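Local atomic coordinates of pullulanase (Klebsiella oxytoca, PDB entry 2YOC), a protein that hydrolyses alpha-1,6-glucosidic linkages in pullulan and related branched dextrins, as a calcium-binding glycosyl hydrolase associated with type 2 secretion. Residues S61-Y66 with P98-P103; D82-S87 with D117-L122; S373-Y378 with T472-S477; D548-T553 with T602-V607. One frame throughout, in Å; residues are numbered along the deposited sequence.

Contact 1 of 4, residues S61-Y66 with P98-P103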
loop_
_atom_site.group_PDB
_atom_site.type_symbol
_atom_site.label_atom_id
_atom_site.label_comp_id
_atom_site.label_asym_id
_atom_site.label_seq_id
_atom_site.Cartn_x
_atom_site.Cartn_y
_atom_site.Cartn_z
ATOM N N SER B 61 -47.685 18.074 -27.675
ATOM C CA SER B 61 -46.971 19.354 -27.531
ATOM C C SER B 61 -45.460 19.108 -27.404
ATOM O O SER B 61 -44.669 19.703 -28.136
ATOM C CB SER B 61 -47.461 20.110 -26.295
ATOM O OG SER B 61 -48.852 19.981 -26.054
ATOM N N SER B 62 -45.082 18.185 -26.503
ATOM C CA SER B 62 -43.714 17.766 -26.193
ATOM C C SER B 62 -42.934 17.250 -27.419
ATOM O O SER B 62 -41.707 17.354 -27.435
ATOM C CB SER B 62 -43.726 16.726 -25.073
ATOM O OG SER B 62 -44.569 15.622 -25.370
ATOM N N LYS B 63 -43.656 16.727 -28.441
ATOM C CA LYS B 63 -43.119 16.190 -29.694
ATOM C C LYS B 63 -42.660 17.302 -30.631
ATOM O O LYS B 63 -43.400 18.266 -30.860
ATOM C CB LYS B 63 -44.151 15.271 -30.381
ATOM C CG LYS B 63 -44.012 13.782 -30.056
ATOM C CD LYS B 63 -44.324 13.437 -28.604
ATOM C CE LYS B 63 -44.242 11.965 -28.346
ATOM N NZ LYS B 63 -44.754 11.632 -26.998
ATOM N N ASN B 64 -41.420 17.176 -31.145
ATOM C CA ASN B 64 -40.782 18.149 -32.040
ATOM C C ASN B 64 -39.681 17.538 -32.905
ATOM O O ASN B 64 -39.025 16.583 -32.496
ATOM C CB ASN B 64 -40.215 19.337 -31.242
ATOM C CG ASN B 64 -39.201 18.955 -30.186
ATOM O OD1 ASN B 64 -39.486 18.193 -29.255
ATOM N ND2 ASN B 64 -38.008 19.518 -30.279
ATOM N N LEU B 65 -39.448 18.116 -34.082
ATOM C CA LEU B 65 -38.390 17.622 -34.954
ATOM C C LEU B 65 -37.227 18.582 -34.993
ATOM O O LEU B 65 -37.419 19.757 -35.323
ATOM C CB LEU B 65 -38.866 17.420 -36.403
ATOM C CG LEU B 65 -40.203 16.779 -36.676
ATOM C CD1 LEU B 65 -40.429 16.713 -38.147
ATOM C CD2 LEU B 65 -40.298 15.381 -36.068
ATOM N N TYR B 66 -36.008 18.085 -34.715
ATOM C CA TYR B 66 -34.826 18.925 -34.892
ATOM C C TYR B 66 -34.444 18.748 -36.364
ATOM O O TYR B 66 -33.963 17.681 -36.764
ATOM C CB TYR B 66 -33.659 18.590 -33.933
ATOM C CG TYR B 66 -32.439 19.465 -34.163
ATOM C CD1 TYR B 66 -32.407 20.786 -33.718
ATOM C CD2 TYR B 66 -31.330 18.982 -34.851
ATOM C CE1 TYR B 66 -31.300 21.604 -33.957
ATOM C CE2 TYR B 66 -30.214 19.788 -35.085
ATOM C CZ TYR B 66 -30.201 21.097 -34.631
ATOM O OH TYR B 66 -29.095 21.884 -34.853
ATOM N N PRO B 98 -49.054 12.037 -34.236
ATOM C CA PRO B 98 -48.904 13.335 -34.889
ATOM C C PRO B 98 -48.269 13.238 -36.265
ATOM O O PRO B 98 -47.904 12.154 -36.726
ATOM C CB PRO B 98 -48.018 14.095 -33.907
ATOM C CG PRO B 98 -47.163 13.067 -33.317
ATOM C CD PRO B 98 -48.007 11.830 -33.214
ATOM N N TYR B 99 -48.145 14.393 -36.911
ATOM C CA TYR B 99 -47.508 14.571 -38.210
ATOM C C TYR B 99 -46.952 15.986 -38.333
ATOM O O TYR B 99 -47.438 16.907 -37.669
ATOM C CB TYR B 99 -48.454 14.230 -39.378
ATOM C CG TYR B 99 -49.707 15.078 -39.439
ATOM C CD1 TYR B 99 -50.868 14.690 -38.775
ATOM C CD2 TYR B 99 -49.746 16.247 -40.195
ATOM C CE1 TYR B 99 -52.032 15.452 -38.847
ATOM C CE2 TYR B 99 -50.893 17.035 -40.246
ATOM C CZ TYR B 99 -52.039 16.627 -39.581
ATOM O OH TYR B 99 -53.184 17.380 -39.648
ATOM N N TRP B 100 -45.920 16.148 -39.160
ATOM C CA TRP B 100 -45.293 17.439 -39.404
ATOM C C TRP B 100 -45.273 17.697 -40.894
ATOM O O TRP B 100 -44.765 16.860 -41.643
ATOM C CB TRP B 100 -43.858 17.457 -38.894
ATOM C CG TRP B 100 -43.711 17.527 -37.410
ATOM C CD1 TRP B 100 -43.305 18.606 -36.683
ATOM C CD2 TRP B 100 -43.828 16.436 -36.479
ATOM N NE1 TRP B 100 -43.174 18.262 -35.355
ATOM C CE2 TRP B 100 -43.508 16.940 -35.200
ATOM C CE3 TRP B 100 -44.160 15.073 -36.604
ATOM C CZ2 TRP B 100 -43.528 16.137 -34.052
ATOM C CZ3 TRP B 100 -44.201 14.286 -35.465
ATOM C CH2 TRP B 100 -43.896 14.820 -34.206
ATOM N N VAL B 101 -45.812 18.846 -41.335
ATOM C CA VAL B 101 -45.768 19.232 -42.743
ATOM C C VAL B 101 -44.497 20.095 -42.871
ATOM O O VAL B 101 -44.479 21.239 -42.414
ATOM C CB VAL B 101 -47.073 19.932 -43.211
ATOM C CG1 VAL B 101 -46.943 20.456 -44.641
ATOM C CG2 VAL B 101 -48.265 18.987 -43.104
ATOM N N ILE B 102 -43.408 19.494 -43.385
ATOM C CA ILE B 102 -42.097 20.141 -43.502
ATOM C C ILE B 102 -41.935 20.898 -44.826
ATOM O O ILE B 102 -42.046 20.278 -45.884
ATOM C CB ILE B 102 -40.932 19.143 -43.214
ATOM C CG1 ILE B 102 -41.025 18.583 -41.783
ATOM C CG2 ILE B 102 -39.549 19.773 -43.450
ATOM C CD1 ILE B 102 -40.798 17.154 -41.699
ATOM N N PRO B 103 -41.639 22.225 -44.786
ATOM C CA PRO B 103 -41.458 22.977 -46.046
ATOM C C PRO B 103 -40.108 22.713 -46.717
ATOM O O PRO B 103 -39.065 22.667 -46.055
ATOM C CB PRO B 103 -41.611 24.435 -45.618
ATOM C CG PRO B 103 -41.178 24.449 -44.178
ATOM C CD PRO B 103 -41.453 23.088 -43.598
#
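Leu65 lies over one face of the Trp100 indole, its branches crossing the ring system obliquely. The geometry supports a CH-pi contact: Leu65 CG is 3.4 Å from the centroid of the five-membered ring and only 2° off the ring normal. The two methyls divide the remaining contact. CD2 sits about 3.6 Å above the indole plane, over its centre, whereas CD1 reaches toward the root of the side chain, 3.5 Å from Trp100 CG. From there CD1 of Leu65 also meets CD1 of Ile102 at 3.6 Å, so this one methyl bridges two residues of the partner strand. The indole edge is used as well: Trp100 CZ2 approaches the backbone of 63-66, lying 3.7 Å from Lys63 C and an equal distance from Asn64 N, with Lys63 C in the ring plane. Lys63 CB adds a further carbon contact beside CZ2 and CH2. No hydrogen bond joins the segments; Trp100 NE1 donates instead to Thr88 O, outside both, which holds the five-membered ring of the indole. Strand 63-66 and strand 99-103 belong to different three-stranded sheets, the first paired with strand 110-117 and the second with strand 41-46. Their axes approach to 8.8 Å and cross at -34°. This separation, bridged by apolar side chains, is that of sheets packed face to face in a beta sandwich, consistent with the transthyretin-clan assignment of this pullulanase-associated domain.

Contact 2 of 4, residues D82-S87 with D117-L122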
loop_
_atom_site.group_PDB
_atom_site.type_symbol
_atom_site.label_atom_id
_atom_site.label_comp_id
_atom_site.label_asym_id
_atom_site.label_seq_id
_atom_site.Cartn_x
_atom_site.Cartn_y
_atom_site.Cartn_z
ATOM N N ASP B 82 -31.234 26.478 -33.284
ATOM C CA ASP B 82 -31.275 26.159 -31.853
ATOM C C ASP B 82 -31.734 24.711 -31.612
ATOM O O ASP B 82 -32.810 24.311 -32.069
ATOM C CB ASP B 82 -32.178 27.191 -31.117
ATOM C CG ASP B 82 -32.129 27.298 -29.588
ATOM O OD1 ASP B 82 -31.340 26.579 -28.968
ATOM O OD2 ASP B 82 -32.881 28.123 -29.024
ATOM N N TRP B 83 -30.870 23.919 -30.940
ATOM C CA TRP B 83 -31.151 22.536 -30.546
ATOM C C TRP B 83 -32.187 22.567 -29.420
ATOM O O TRP B 83 -33.045 21.685 -29.370
ATOM C CB TRP B 83 -29.866 21.797 -30.106
ATOM C CG TRP B 83 -30.111 20.462 -29.448
ATOM C CD1 TRP B 83 -30.209 20.215 -28.113
ATOM C CD2 TRP B 83 -30.360 19.215 -30.105
ATOM N NE1 TRP B 83 -30.492 18.889 -27.896
ATOM C CE2 TRP B 83 -30.582 18.249 -29.102
ATOM C CE3 TRP B 83 -30.380 18.808 -31.446
ATOM C CZ2 TRP B 83 -30.849 16.911 -29.398
ATOM C CZ3 TRP B 83 -30.642 17.482 -31.738
ATOM C CH2 TRP B 83 -30.877 16.550 -30.722
ATOM N N ASN B 84 -32.115 23.600 -28.533
ATOM C CA ASN B 84 -33.056 23.821 -27.428
ATOM C C ASN B 84 -34.440 24.237 -27.937
ATOM O O ASN B 84 -35.411 24.161 -27.175
ATOM C CB ASN B 84 -32.512 24.821 -26.395
ATOM C CG ASN B 84 -31.825 24.176 -25.201
ATOM O OD1 ASN B 84 -32.322 23.216 -24.595
ATOM N ND2 ASN B 84 -30.690 24.731 -24.792
ATOM N N ASP B 85 -34.538 24.636 -29.234
ATOM C CA ASP B 85 -35.794 25.009 -29.879
ATOM C C ASP B 85 -36.713 23.804 -30.091
ATOM O O ASP B 85 -36.515 22.985 -31.000
ATOM C CB ASP B 85 -35.562 25.780 -31.184
ATOM C CG ASP B 85 -36.813 26.451 -31.707
ATOM O OD1 ASP B 85 -37.252 27.455 -31.090
ATOM O OD2 ASP B 85 -37.370 25.957 -32.707
ATOM N N VAL B 86 -37.721 23.716 -29.215
ATOM C CA VAL B 86 -38.768 22.695 -29.188
ATOM C C VAL B 86 -40.007 23.255 -29.968
ATOM O O VAL B 86 -41.017 22.555 -30.102
ATOM C CB VAL B 86 -39.056 22.285 -27.699
ATOM C CG1 VAL B 86 -40.212 21.293 -27.566
ATOM C CG2 VAL B 86 -37.803 21.717 -27.030
ATOM N N SER B 87 -39.890 24.488 -30.545
ATOM C CA SER B 87 -40.946 25.187 -31.303
ATOM C C SER B 87 -41.518 24.442 -32.534
ATOM O O SER B 87 -42.646 24.732 -32.944
ATOM C CB SER B 87 -40.503 26.600 -31.682
ATOM O OG SER B 87 -39.884 26.666 -32.958
ATOM N N ASP B 117 -39.051 14.137 -28.300
ATOM C CA ASP B 117 -40.058 14.384 -27.254
ATOM C C ASP B 117 -39.266 15.225 -26.234
ATOM O O ASP B 117 -38.632 14.708 -25.313
ATOM C CB ASP B 117 -40.588 13.063 -26.642
ATOM C CG ASP B 117 -41.794 13.177 -25.714
ATOM O OD1 ASP B 117 -41.933 14.223 -25.035
ATOM O OD2 ASP B 117 -42.540 12.181 -25.587
ATOM N N GLY B 118 -39.244 16.517 -26.496
ATOM C CA GLY B 118 -38.453 17.470 -25.741
ATOM C C GLY B 118 -37.093 17.561 -26.397
ATOM O O GLY B 118 -36.992 17.613 -27.628
ATOM N N THR B 119 -36.034 17.544 -25.587
ATOM C CA THR B 119 -34.680 17.601 -26.135
ATOM C C THR B 119 -34.031 16.213 -26.064
ATOM O O THR B 119 -32.838 16.083 -25.783
ATOM C CB THR B 119 -33.888 18.837 -25.634
ATOM O OG1 THR B 119 -33.700 18.757 -24.228
ATOM C CG2 THR B 119 -34.578 20.176 -25.962
ATOM N N ASP B 120 -34.855 15.173 -26.346
ATOM C CA ASP B 120 -34.491 13.758 -26.313
ATOM C C ASP B 120 -34.922 13.035 -27.600
ATOM O O ASP B 120 -36.108 13.061 -27.959
ATOM C CB ASP B 120 -35.115 13.066 -25.074
ATOM C CG ASP B 120 -34.702 13.618 -23.707
ATOM O OD1 ASP B 120 -33.479 13.855 -23.497
ATOM O OD2 ASP B 120 -35.585 13.737 -22.822
ATOM N N LYS B 121 -33.956 12.364 -28.272
ATOM C CA LYS B 121 -34.171 11.623 -29.517
ATOM C C LYS B 121 -35.157 10.478 -29.316
ATOM O O LYS B 121 -34.973 9.668 -28.406
ATOM C CB LYS B 121 -32.853 11.023 -30.017
ATOM C CG LYS B 121 -31.827 11.993 -30.566
ATOM C CD LYS B 121 -30.548 11.234 -30.944
ATOM C CE LYS B 121 -30.219 11.256 -32.417
ATOM N NZ LYS B 121 -31.206 10.506 -33.248
ATOM N N LEU B 122 -36.192 10.404 -30.160
ATOM C CA LEU B 122 -37.168 9.305 -30.130
ATOM C C LEU B 122 -36.664 8.148 -31.000
ATOM O O LEU B 122 -36.820 6.986 -30.629
ATOM C CB LEU B 122 -38.560 9.758 -30.580
ATOM C CG LEU B 122 -39.385 10.526 -29.552
ATOM C CD1 LEU B 122 -40.572 11.173 -30.207
ATOM C CD2 LEU B 122 -39.876 9.621 -28.444
#
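Thr119 sets its methyl against Val86, with CG2 of Thr119 3.7 Å from CG2 of Val86 and the two side chains at about a right angle. Thr119 OG1 lies between the backbone N and the carbonyl carbon (chi1 64°), while CG2 stands anti to the carbonyl carbon and faces Val86. On its other flank, Thr119 CB lies 4.1 Å from Trp83 NE1, in an oblique approach to the indole. The backbone turns just before it, Gly118 having a positive phi of 90°, and Gly118 O stands 4.2 Å from Val86 CG2. Segment 117-122 begins the link between the antiparallel neighbours 110-117 and 127-130, a beta-hairpin connection, and Asp117 N bonds to Asp120 O at 3.2 Å within it. Segment 82-87 is an irregular loop laid beside this turn, and no hydrogen bond crosses between the two. Trp83 is held from outside: Arg116 makes a cation-pi contact with its ring, and Trp83 of a second subunit stacks on it. Asp126 of that subunit accepts weak hydrogen bonds from both Trp83 NE1 and Thr119 OG1.

Contact 3 of 4, residues S373-Y378 with T472-S477. With CA (calcium ion), chain K.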
loop_
_atom_site.group_PDB
_atom_site.type_symbol
_atom_site.label_atom_id
_atom_site.label_comp_id
_atom_site.label_asym_id
_atom_site.label_seq_id
_atom_site.Cartn_x
_atom_site.Cartn_y
_atom_site.Cartn_z
ATOM N N SER B 373 -9.737 -20.802 -56.553
ATOM C CA SER B 373 -9.544 -20.144 -57.862
ATOM C C SER B 373 -9.095 -18.684 -57.552
ATOM O O SER B 373 -8.998 -18.325 -56.371
ATOM C CB SER B 373 -10.862 -20.115 -58.626
ATOM O OG SER B 373 -11.799 -19.280 -57.965
ATOM N N THR B 374 -8.851 -17.838 -58.587
ATOM C CA THR B 374 -8.446 -16.435 -58.378
ATOM C C THR B 374 -9.556 -15.672 -57.643
ATOM O O THR B 374 -10.738 -15.821 -57.980
ATOM C CB THR B 374 -8.049 -15.772 -59.710
ATOM O OG1 THR B 374 -7.036 -16.550 -60.333
ATOM C CG2 THR B 374 -7.548 -14.339 -59.543
ATOM N N ASN B 375 -9.158 -14.885 -56.622
ATOM C CA ASN B 375 -10.022 -14.073 -55.758
ATOM C C ASN B 375 -11.053 -14.891 -54.934
ATOM O O ASN B 375 -12.098 -14.369 -54.498
ATOM C CB ASN B 375 -10.600 -12.835 -56.480
ATOM C CG ASN B 375 -10.692 -11.574 -55.628
ATOM O OD1 ASN B 375 -9.845 -11.293 -54.770
ATOM N ND2 ASN B 375 -11.730 -10.783 -55.845
ATOM N N SER B 376 -10.709 -16.194 -54.702
ATOM C CA SER B 376 -11.434 -17.157 -53.878
ATOM C C SER B 376 -12.898 -17.354 -54.287
ATOM O O SER B 376 -13.745 -17.676 -53.451
ATOM C CB SER B 376 -11.289 -16.775 -52.405
ATOM O OG SER B 376 -9.983 -16.277 -52.144
ATOM N N GLU B 377 -13.182 -17.190 -55.588
ATOM C CA GLU B 377 -14.541 -17.311 -56.133
ATOM C C GLU B 377 -15.072 -18.734 -56.077
ATOM O O GLU B 377 -16.282 -18.923 -55.896
ATOM C CB GLU B 377 -14.628 -16.792 -57.570
ATOM C CG GLU B 377 -14.328 -15.313 -57.717
ATOM C CD GLU B 377 -14.295 -14.827 -59.153
ATOM O OE1 GLU B 377 -14.245 -15.681 -60.070
ATOM O OE2 GLU B 377 -14.304 -13.592 -59.361
ATOM N N TYR B 378 -14.180 -19.729 -56.282
ATOM C CA TYR B 378 -14.523 -21.155 -56.269
ATOM C C TYR B 378 -13.521 -21.925 -55.428
ATOM O O TYR B 378 -12.310 -21.658 -55.488
ATOM C CB TYR B 378 -14.520 -21.761 -57.687
ATOM C CG TYR B 378 -15.428 -21.091 -58.694
ATOM C CD1 TYR B 378 -15.024 -19.941 -59.369
ATOM C CD2 TYR B 378 -16.645 -21.664 -59.054
ATOM C CE1 TYR B 378 -15.845 -19.332 -60.316
ATOM C CE2 TYR B 378 -17.449 -21.098 -60.042
ATOM C CZ TYR B 378 -17.053 -19.923 -60.664
ATOM O OH TYR B 378 -17.867 -19.334 -61.614
ATOM N N THR B 472 -9.145 -8.588 -48.481
ATOM C CA THR B 472 -8.799 -7.193 -48.789
ATOM C C THR B 472 -7.763 -6.851 -49.890
ATOM O O THR B 472 -7.257 -5.717 -49.922
ATOM C CB THR B 472 -8.612 -6.426 -47.482
ATOM O OG1 THR B 472 -7.761 -7.182 -46.605
ATOM C CG2 THR B 472 -9.939 -6.146 -46.803
ATOM N N VAL B 473 -7.479 -7.781 -50.807
ATOM C CA VAL B 473 -6.620 -7.497 -51.959
ATOM C C VAL B 473 -7.226 -8.250 -53.143
ATOM O O VAL B 473 -7.466 -9.459 -53.038
ATOM C CB VAL B 473 -5.105 -7.792 -51.766
ATOM C CG1 VAL B 473 -4.338 -7.725 -53.085
ATOM C CG2 VAL B 473 -4.472 -6.853 -50.749
ATOM N N ASN B 474 -7.498 -7.536 -54.257
ATOM C CA ASN B 474 -8.036 -8.163 -55.450
ATOM C C ASN B 474 -6.929 -9.001 -56.069
ATOM O O ASN B 474 -5.843 -8.477 -56.367
ATOM C CB ASN B 474 -8.551 -7.121 -56.430
ATOM C CG ASN B 474 -9.483 -7.683 -57.484
ATOM O OD1 ASN B 474 -9.193 -8.668 -58.158
ATOM N ND2 ASN B 474 -10.622 -7.052 -57.667
ATOM N N GLU B 475 -7.189 -10.318 -56.200
ATOM C CA GLU B 475 -6.231 -11.299 -56.734
ATOM C C GLU B 475 -6.137 -11.262 -58.246
ATOM O O GLU B 475 -5.242 -11.884 -58.819
ATOM C CB GLU B 475 -6.494 -12.727 -56.207
ATOM C CG GLU B 475 -6.554 -12.824 -54.693
ATOM C CD GLU B 475 -6.360 -14.199 -54.100
ATOM O OE1 GLU B 475 -7.013 -15.170 -54.543
ATOM O OE2 GLU B 475 -5.617 -14.275 -53.101
ATOM N N PHE B 476 -7.039 -10.510 -58.891
ATOM C CA PHE B 476 -7.007 -10.289 -60.338
ATOM C C PHE B 476 -6.006 -9.165 -60.566
ATOM O O PHE B 476 -6.176 -8.069 -60.011
ATOM C CB PHE B 476 -8.402 -9.918 -60.879
ATOM C CG PHE B 476 -9.395 -11.056 -60.805
ATOM C CD1 PHE B 476 -9.323 -12.122 -61.696
ATOM C CD2 PHE B 476 -10.397 -11.069 -59.838
ATOM C CE1 PHE B 476 -10.246 -13.177 -61.629
ATOM C CE2 PHE B 476 -11.326 -12.120 -59.781
ATOM C CZ PHE B 476 -11.240 -13.167 -60.672
ATOM N N SER B 477 -4.921 -9.465 -61.297
ATOM C CA SER B 477 -3.825 -8.522 -61.534
ATOM C C SER B 477 -4.318 -7.181 -62.105
ATOM O O SER B 477 -4.017 -6.108 -61.569
ATOM C CB SER B 477 -2.752 -9.151 -62.428
ATOM O OG SER B 477 -3.103 -9.185 -63.808
HETATM CA CA CA K . -7.556 -13.583 -51.260
#
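Thr374 places its CG2 methyl over a face of Phe476, 3.8 Å from the ring centroid and 20° off the normal, a CH-pi contact displaced toward the rim. Asn375 is gripped twice by Glu475. Its OD1 accepts from Glu475 N at 3.2 Å, a nearly straight bond (165° at the hydrogen) whose donor stands above the amide plane. Its backbone N gives a weak bond of 3.0 Å to Glu475 OE1. The other carboxylate oxygen, Glu475 OE2, binds calcium at 2.8 Å, alongside Asp469, Leu470 and Glu556; one side chain thus ties the loop to the metal site. The Asn375 amide also stacks on that of Asn474, planes 7° apart, while Asn474 OD1 closes an Asx turn onto Phe476 N. Ser376 OG turns to Asp469, and Glu377 OE2 meets the Phe476 edge, 3.3 Å from CE2. Segment 373-378 connects the short antiparallel strands 371-372 and 379-380 beside strand 344-353. The loop 472-477 runs from strand 468-470 toward helix 487-493.

Contact 4 of 4, residues D548-T553 with T602-V607. With SO4 (sulfate ion), chain P.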
loop_
_atom_site.group_PDB
_atom_site.type_symbol
_atom_site.label_atom_id
_atom_site.label_comp_id
_atom_site.label_asym_id
_atom_site.label_seq_id
_atom_site.Cartn_x
_atom_site.Cartn_y
_atom_site.Cartn_z
ATOM N N ASP B 548 -8.286 -9.818 -42.291
ATOM C CA ASP B 548 -9.611 -9.869 -42.927
ATOM C C ASP B 548 -9.788 -11.275 -43.522
ATOM O O ASP B 548 -9.599 -11.487 -44.729
ATOM C CB ASP B 548 -9.687 -8.792 -44.031
ATOM C CG ASP B 548 -9.163 -7.428 -43.587
ATOM O OD1 ASP B 548 -9.874 -6.749 -42.803
ATOM O OD2 ASP B 548 -7.998 -7.080 -43.949
ATOM N N PRO B 549 -10.100 -12.276 -42.669
ATOM C CA PRO B 549 -10.200 -13.663 -43.178
ATOM C C PRO B 549 -11.328 -13.947 -44.146
ATOM O O PRO B 549 -12.493 -13.668 -43.841
ATOM C CB PRO B 549 -10.363 -14.511 -41.910
ATOM C CG PRO B 549 -10.020 -13.611 -40.762
ATOM C CD PRO B 549 -10.320 -12.218 -41.206
ATOM N N PHE B 550 -10.980 -14.526 -45.305
ATOM C CA PHE B 550 -11.939 -14.991 -46.329
ATOM C C PHE B 550 -12.069 -16.526 -46.124
ATOM O O PHE B 550 -13.165 -17.028 -45.816
ATOM C CB PHE B 550 -11.428 -14.654 -47.741
ATOM C CG PHE B 550 -12.458 -14.563 -48.838
ATOM C CD1 PHE B 550 -13.766 -15.015 -48.640
ATOM C CD2 PHE B 550 -12.126 -14.043 -50.077
ATOM C CE1 PHE B 550 -14.716 -14.946 -49.671
ATOM C CE2 PHE B 550 -13.083 -13.967 -51.095
ATOM C CZ PHE B 550 -14.372 -14.409 -50.880
ATOM N N HIS B 551 -10.918 -17.248 -46.218
ATOM C CA HIS B 551 -10.807 -18.689 -45.974
ATOM C C HIS B 551 -9.618 -18.916 -45.031
ATOM O O HIS B 551 -8.509 -18.435 -45.288
ATOM C CB HIS B 551 -10.665 -19.472 -47.288
ATOM C CG HIS B 551 -11.852 -19.341 -48.209
ATOM N ND1 HIS B 551 -11.992 -18.260 -49.051
ATOM C CD2 HIS B 551 -12.912 -20.165 -48.396
ATOM C CE1 HIS B 551 -13.118 -18.461 -49.719
ATOM N NE2 HIS B 551 -13.704 -19.589 -49.361
ATOM N N TYR B 552 -9.864 -19.585 -43.911
ATOM C CA TYR B 552 -8.839 -19.799 -42.906
ATOM C C TYR B 552 -7.736 -20.769 -43.261
ATOM O O TYR B 552 -6.649 -20.695 -42.666
ATOM C CB TYR B 552 -9.496 -20.297 -41.634
ATOM C CG TYR B 552 -10.419 -19.298 -40.992
ATOM C CD1 TYR B 552 -9.920 -18.150 -40.381
ATOM C CD2 TYR B 552 -11.792 -19.518 -40.945
ATOM C CE1 TYR B 552 -10.765 -17.244 -39.737
ATOM C CE2 TYR B 552 -12.646 -18.623 -40.295
ATOM C CZ TYR B 552 -12.124 -17.481 -39.701
ATOM O OH TYR B 552 -12.936 -16.595 -39.050
ATOM N N THR B 553 -8.030 -21.740 -44.140
ATOM C CA THR B 553 -7.103 -22.837 -44.406
ATOM C C THR B 553 -6.540 -22.920 -45.839
ATOM O O THR B 553 -6.244 -24.004 -46.370
ATOM C CB THR B 553 -7.672 -24.131 -43.781
ATOM O OG1 THR B 553 -8.590 -23.802 -42.723
ATOM C CG2 THR B 553 -6.598 -25.008 -43.239
ATOM N N THR B 602 -25.683 -11.520 -48.129
ATOM C CA THR B 602 -25.310 -10.837 -49.370
ATOM C C THR B 602 -23.848 -10.612 -49.606
ATOM O O THR B 602 -23.406 -10.767 -50.757
ATOM C CB THR B 602 -26.190 -9.625 -49.647
ATOM O OG1 THR B 602 -26.087 -8.705 -48.558
ATOM C CG2 THR B 602 -27.641 -10.010 -49.866
ATOM N N ASP B 603 -23.085 -10.251 -48.548
ATOM C CA ASP B 603 -21.653 -9.991 -48.743
ATOM C C ASP B 603 -20.941 -11.121 -49.448
ATOM O O ASP B 603 -21.085 -12.300 -49.086
ATOM C CB ASP B 603 -20.891 -9.713 -47.449
ATOM C CG ASP B 603 -20.822 -8.292 -46.982
ATOM O OD1 ASP B 603 -21.792 -7.844 -46.340
ATOM O OD2 ASP B 603 -19.739 -7.651 -47.161
ATOM N N ARG B 604 -20.149 -10.733 -50.442
ATOM C CA ARG B 604 -19.296 -11.589 -51.248
ATOM C C ARG B 604 -18.381 -12.461 -50.337
ATOM O O ARG B 604 -18.240 -13.664 -50.568
ATOM C CB ARG B 604 -18.448 -10.656 -52.112
ATOM C CG ARG B 604 -17.354 -11.330 -52.887
ATOM C CD ARG B 604 -16.571 -10.298 -53.648
ATOM N NE ARG B 604 -15.581 -9.639 -52.800
ATOM C CZ ARG B 604 -14.322 -10.038 -52.679
ATOM N NH1 ARG B 604 -13.891 -11.119 -53.329
ATOM N NH2 ARG B 604 -13.481 -9.363 -51.909
ATOM N N THR B 605 -17.799 -11.830 -49.296
ATOM C CA THR B 605 -16.877 -12.477 -48.381
ATOM C C THR B 605 -17.521 -13.213 -47.199
ATOM O O THR B 605 -16.805 -13.811 -46.389
ATOM C CB THR B 605 -15.708 -11.565 -48.020
ATOM O OG1 THR B 605 -16.146 -10.649 -47.019
ATOM C CG2 THR B 605 -15.145 -10.831 -49.212
ATOM N N SER B 606 -18.858 -13.193 -47.098
ATOM C CA SER B 606 -19.543 -13.970 -46.070
ATOM C C SER B 606 -19.564 -15.421 -46.590
ATOM O O SER B 606 -20.074 -15.692 -47.700
ATOM C CB SER B 606 -20.964 -13.465 -45.850
ATOM O OG SER B 606 -21.658 -14.347 -44.981
ATOM N N VAL B 607 -18.912 -16.336 -45.849
ATOM C CA VAL B 607 -18.869 -17.748 -46.241
ATOM C C VAL B 607 -19.588 -18.531 -45.137
ATOM O O VAL B 607 -20.668 -19.080 -45.369
ATOM C CB VAL B 607 -17.431 -18.267 -46.567
ATOM C CG1 VAL B 607 -17.471 -19.695 -47.092
ATOM C CG2 VAL B 607 -16.700 -17.359 -47.563
HETATM S S SO4 P . -16.715 -6.811 -50.864
HETATM O O1 SO4 P . -17.617 -7.180 -51.969
HETATM O O2 SO4 P . -16.808 -7.814 -49.777
HETATM O O3 SO4 P . -17.138 -5.526 -50.325
HETATM O O4 SO4 P . -15.333 -6.707 -51.368
#
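Phe550 CG is anti to its backbone N (chi1 -157°), which carries the ring toward 602-607. In Thr605, OG1 lies between the backbone N and the carbonyl carbon (chi1 80°), and CG2, anti to the carbonyl carbon, faces that ring. Thr605 CG2 lies 4.1 Å from the Phe550 ring centroid and 13° off the normal, a CH-pi contact over the face. The imidazole of His551 backs the opposite face, with CE1 offset toward the rim. At the ring edge, near its plane, Val607 CG2 is 3.8 Å from Phe550 CE1. Arg604 approaches obliquely, its NH1 3.7 Å from Phe550 CE2, and the guanidinium plane is steeply inclined to the ring. The NE and NH2 edge of the guanidinium faces a sulfate, probably from the crystallisation liquor: Arg604 NH2 donates to sulfate O4 at 3.3 Å, while NE gives weak bonds to O1 and O4. A type I turn from Asp603 to Ser606, closed by Ser606 N to Asp603 O at 3.1 Å, presents Arg604 and Thr605 at its two central positions. Segment 548-553 follows barrel strand 461-464; loop 602-607 follows strand 586-591. Both are therefore beta-to-alpha loops of the parallel eight-stranded barrel, the end at which alpha-amylase-type glycosidases carry their active sites.

Overall arrangement
The four contacts form two touching pairs. Contacts 1 and 2 have centres about 10 Å apart and are joined by a salt bridge, Lys63 NZ to Asp117 OD2 at 2.7 Å; their segments alternate along the chain within one N-terminal domain family. Contacts 3 and 4 follow each other in sequence, with centres about 12 Å apart. Thr472 OG1 and Asp548 OD2, at 2.7 Å, probably share a hydrogen bond, and Phe550 CE2 lies 3.6 Å from Asn375 O. The side chain of Phe550 is also about 5 Å from a bound calcium ion. The pairs stand well apart: even contacts 2 and 4 have centres about 43 Å apart, placing contacts 1 and 2 far from the barrel loops.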